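Ferritin light chain (PDB 1Z6O) stores iron inside a secreted shell of twelve light and twelve heavy chains, where the light chain facilitates nucleation of the ferrihydrite core. Local coordinates at the interface of chains A and B. Sequence-based numbering; all coordinates share one arbitrary frame. Chains: chain A, Ferritin light chain; chain B, Ferritin heavy chain.

The interface of chains A and B. Residues chain A 180-181, 184, 187-188; chain B 51-53, 180.
This is a largely polar, water-bridged patch of the interface between a light chain and a heavy chain, with an aromatic contact at its side. A:Asp184 meets B:Arg53 and B:Asn52 here, in a contact that contributes to joining the two chain types in the 24-subunit shell. One carboxylate oxygen, A:Asp184 OD1, forms a salt bridge with the guanidinium nitrogen B:Arg53 NH1 at 3.0 Å. The two flat groups are turned 25° from each other, and the hydrogen bond itself is bent and weak. The other oxygen, A:Asp184 OD2, takes a weak hydrogen bond from the side-chain amide B:Asn52 ND2 at 3.2 Å. A:Asp184 OD2 also lies in the ring plane at the edge of B:Phe180, 3.4 Å from B:Phe180 CE1. Water extends this grip. One water joins A:Asp184 OD1 to the carbonyl oxygen of B:Val51, and a second joins A:Asp184 OD2 to that of B:Asn52. A third links the backbone oxygen of A:Asp184 to B:Arg53 NH2, which it meets nearly straight. An alanine in place of A:Asp184 would probably leave the B:Arg53 charge without its mate across the interface and remove the anchor of two bridging waters. A:Lys187 is poorly ordered. As modelled, its chain is extended beyond CG and brings NZ in the carbonyl plane onto a lone pair of B:Val51 O, at 3.1 Å. On the other flank the rings of A:Phe188 and B:Phe180 pack edge to face, their planes 75° apart. The tip CZ of A:Phe188 points at the B:Phe180 face, 3.9 Å from CG. With CG of B:Phe180 pointing away from the backbone N (chi1 177°), the ring sets its edge to A:Asp184 and a face to A:Phe188. A:Gly180 CA packs against B:Asn52 CG at 3.5 Å. The light-chain residues all lie on helix 157-190. The heavy chain contributes the loop between helices 19-47 and 54-80, together with B:Phe180 from its last helix, 175-186.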
ATOM      1  N   GLY A 180      44.862  21.902   8.666  1.00 16.61           N
ATOM      2  CA  GLY A 180      44.039  22.973   8.116  1.00 16.58           C
ATOM      3  C   GLY A 180      43.461  23.834   9.237  1.00 18.61           C
ATOM      4  O   GLY A 180      43.407  25.060   9.115  1.00 18.45           O
ATOM      5  N   HIS A 181      43.023  23.207  10.330  1.00 17.73           N
ATOM      6  CA  HIS A 181      42.467  23.976  11.451  1.00 17.61           C
ATOM      7  C   HIS A 181      43.527  24.918  12.024  1.00 21.46           C
ATOM      8  O   HIS A 181      43.216  26.062  12.351  1.00 18.15           O
ATOM      9  CB  HIS A 181      41.968  23.067  12.597  1.00 16.37           C
ATOM     10  CG  HIS A 181      40.809  22.192  12.232  1.00 17.23           C
ATOM     11  ND1 HIS A 181      39.967  22.468  11.177  1.00 19.14           N
ATOM     12  CD2 HIS A 181      40.327  21.068  12.816  1.00 18.15           C
ATOM     13  CE1 HIS A 181      39.014  21.552  11.124  1.00 18.92           C
ATOM     14  NE2 HIS A 181      39.209  20.691  12.109  1.00 19.43           N
ATOM     15  N   ASP A 184      43.868  27.930   9.788  1.00 18.61           N
ATOM     16  CA  ASP A 184      42.763  28.870   9.938  1.00 18.54           C
ATOM     17  C   ASP A 184      42.951  29.738  11.181  1.00 21.01           C
ATOM     18  O   ASP A 184      42.773  30.952  11.117  1.00 20.24           O
ATOM     19  CB  ASP A 184      41.422  28.133  10.024  1.00 19.15           C
ATOM     20  CG  ASP A 184      40.990  27.537   8.670  1.00 34.22           C
ATOM     21  OD1 ASP A 184      41.500  27.982   7.621  1.00 38.07           O
ATOM     22  OD2 ASP A 184      40.129  26.632   8.650  1.00 30.29           O
ATOM     23  N   LYS A 187      45.665  32.379  10.821  1.00 20.28           N
ATOM     24  CA  LYS A 187      45.225  33.555  10.077  1.00 21.80           C
ATOM     25  C   LYS A 187      44.342  34.474  10.916  1.00 22.22           C
ATOM     26  O   LYS A 187      44.452  35.693  10.808  1.00 21.91           O
ATOM     27  CB  LYS A 187      44.488  33.138   8.800  1.00 23.86           C
ATOM     28  CG  LYS A 187      45.408  32.448   7.794  1.00 33.55           C
ATOM     29  CD  LYS A 187      44.668  31.986   6.546  1.00 39.62           C
ATOM     30  CE  LYS A 187      45.605  31.231   5.591  1.00 44.35           C
ATOM     31  NZ  LYS A 187      44.928  30.960   4.279  1.00 65.72           N
ATOM     32  N   PHE A 188      43.468  33.900  11.744  1.00 19.91           N
ATOM     33  CA  PHE A 188      42.594  34.713  12.600  1.00 20.76           C
ATOM     34  C   PHE A 188      43.455  35.537  13.553  1.00 26.76           C
ATOM     35  O   PHE A 188      43.127  36.671  13.900  1.00 23.89           O
ATOM     36  CB  PHE A 188      41.682  33.835  13.467  1.00 18.46           C
ATOM     37  CG  PHE A 188      40.690  33.005  12.691  1.00 17.82           C
ATOM     38  CD1 PHE A 188      40.260  31.783  13.200  1.00 19.60           C
ATOM     39  CD2 PHE A 188      40.158  33.456  11.481  1.00 18.63           C
ATOM     40  CE1 PHE A 188      39.308  31.011  12.521  1.00 19.73           C
ATOM     41  CE2 PHE A 188      39.202  32.693  10.791  1.00 20.94           C
ATOM     42  CZ  PHE A 188      38.780  31.469  11.315  1.00 20.74           C
TER
ATOM     43  N   VAL B  51      46.746  26.945   3.001  1.00 19.26           N
ATOM     44  CA  VAL B  51      45.769  27.900   2.443  1.00 18.05           C
ATOM     45  C   VAL B  51      44.416  27.457   2.996  1.00 20.50           C
ATOM     46  O   VAL B  51      43.662  28.247   3.569  1.00 19.24           O
ATOM     47  CB  VAL B  51      45.770  27.867   0.899  1.00 20.20           C
ATOM     48  CG1 VAL B  51      44.618  28.734   0.350  1.00 18.87           C
ATOM     49  CG2 VAL B  51      47.119  28.393   0.382  1.00 19.16           C
ATOM     50  N   ASN B  52      44.120  26.175   2.803  1.00 17.68           N
ATOM     51  CA  ASN B  52      42.930  25.544   3.355  1.00 18.66           C
ATOM     52  C   ASN B  52      41.584  26.230   3.110  1.00 21.76           C
ATOM     53  O   ASN B  52      40.877  26.577   4.060  1.00 17.97           O
ATOM     54  CB  ASN B  52      43.150  25.341   4.878  1.00 17.34           C
ATOM     55  CG  ASN B  52      42.223  24.299   5.468  1.00 21.18           C
ATOM     56  OD1 ASN B  52      42.074  23.212   4.911  1.00 21.28           O
ATOM     57  ND2 ASN B  52      41.600  24.615   6.606  1.00 20.24           N
ATOM     58  N   ARG B  53      41.224  26.407   1.844  1.00 16.52           N
ATOM     59  CA  ARG B  53      39.937  27.005   1.484  1.00 17.39           C
ATOM     60  C   ARG B  53      39.260  25.969   0.582  1.00 17.45           C
ATOM     61  O   ARG B  53      39.262  26.096  -0.646  1.00 17.74           O
ATOM     62  CB  ARG B  53      40.165  28.324   0.736  1.00 18.59           C
ATOM     63  CG  ARG B  53      40.820  29.414   1.600  1.00 19.93           C
ATOM     64  CD  ARG B  53      39.900  29.821   2.756  1.00 23.69           C
ATOM     65  NE  ARG B  53      40.444  30.933   3.543  1.00 24.17           N
ATOM     66  CZ  ARG B  53      40.609  30.907   4.866  1.00 31.01           C
ATOM     67  NH1 ARG B  53      40.282  29.820   5.554  1.00 32.13           N
ATOM     68  NH2 ARG B  53      41.083  31.969   5.504  1.00 31.83           N
ATOM     69  N   PHE B 180      37.063  33.064   5.499  1.00 17.63           N
ATOM     70  CA  PHE B 180      36.688  31.779   6.081  1.00 17.37           C
ATOM     71  C   PHE B 180      35.183  31.527   5.928  1.00 17.22           C
ATOM     72  O   PHE B 180      34.759  30.454   5.492  1.00 18.49           O
ATOM     73  CB  PHE B 180      37.052  31.735   7.573  1.00 17.64           C
ATOM     74  CG  PHE B 180      36.627  30.460   8.259  1.00 18.75           C
ATOM     75  CD1 PHE B 180      37.455  29.334   8.241  1.00 20.03           C
ATOM     76  CD2 PHE B 180      35.394  30.381   8.904  1.00 19.38           C
ATOM     77  CE1 PHE B 180      37.056  28.141   8.864  1.00 22.24           C
ATOM     78  CE2 PHE B 180      34.979  29.189   9.534  1.00 21.08           C
ATOM     79  CZ  PHE B 180      35.815  28.069   9.512  1.00 20.16           C
TER
HETATM   80  O   HOH W   1      41.081  31.557   8.513  1.00 27.49           O
HETATM   81  O   HOH W   2      39.023  26.665   6.140  1.00 29.32           O
HETATM   82  O   HOH W   3      43.638  28.738   6.376  1.00 31.89           O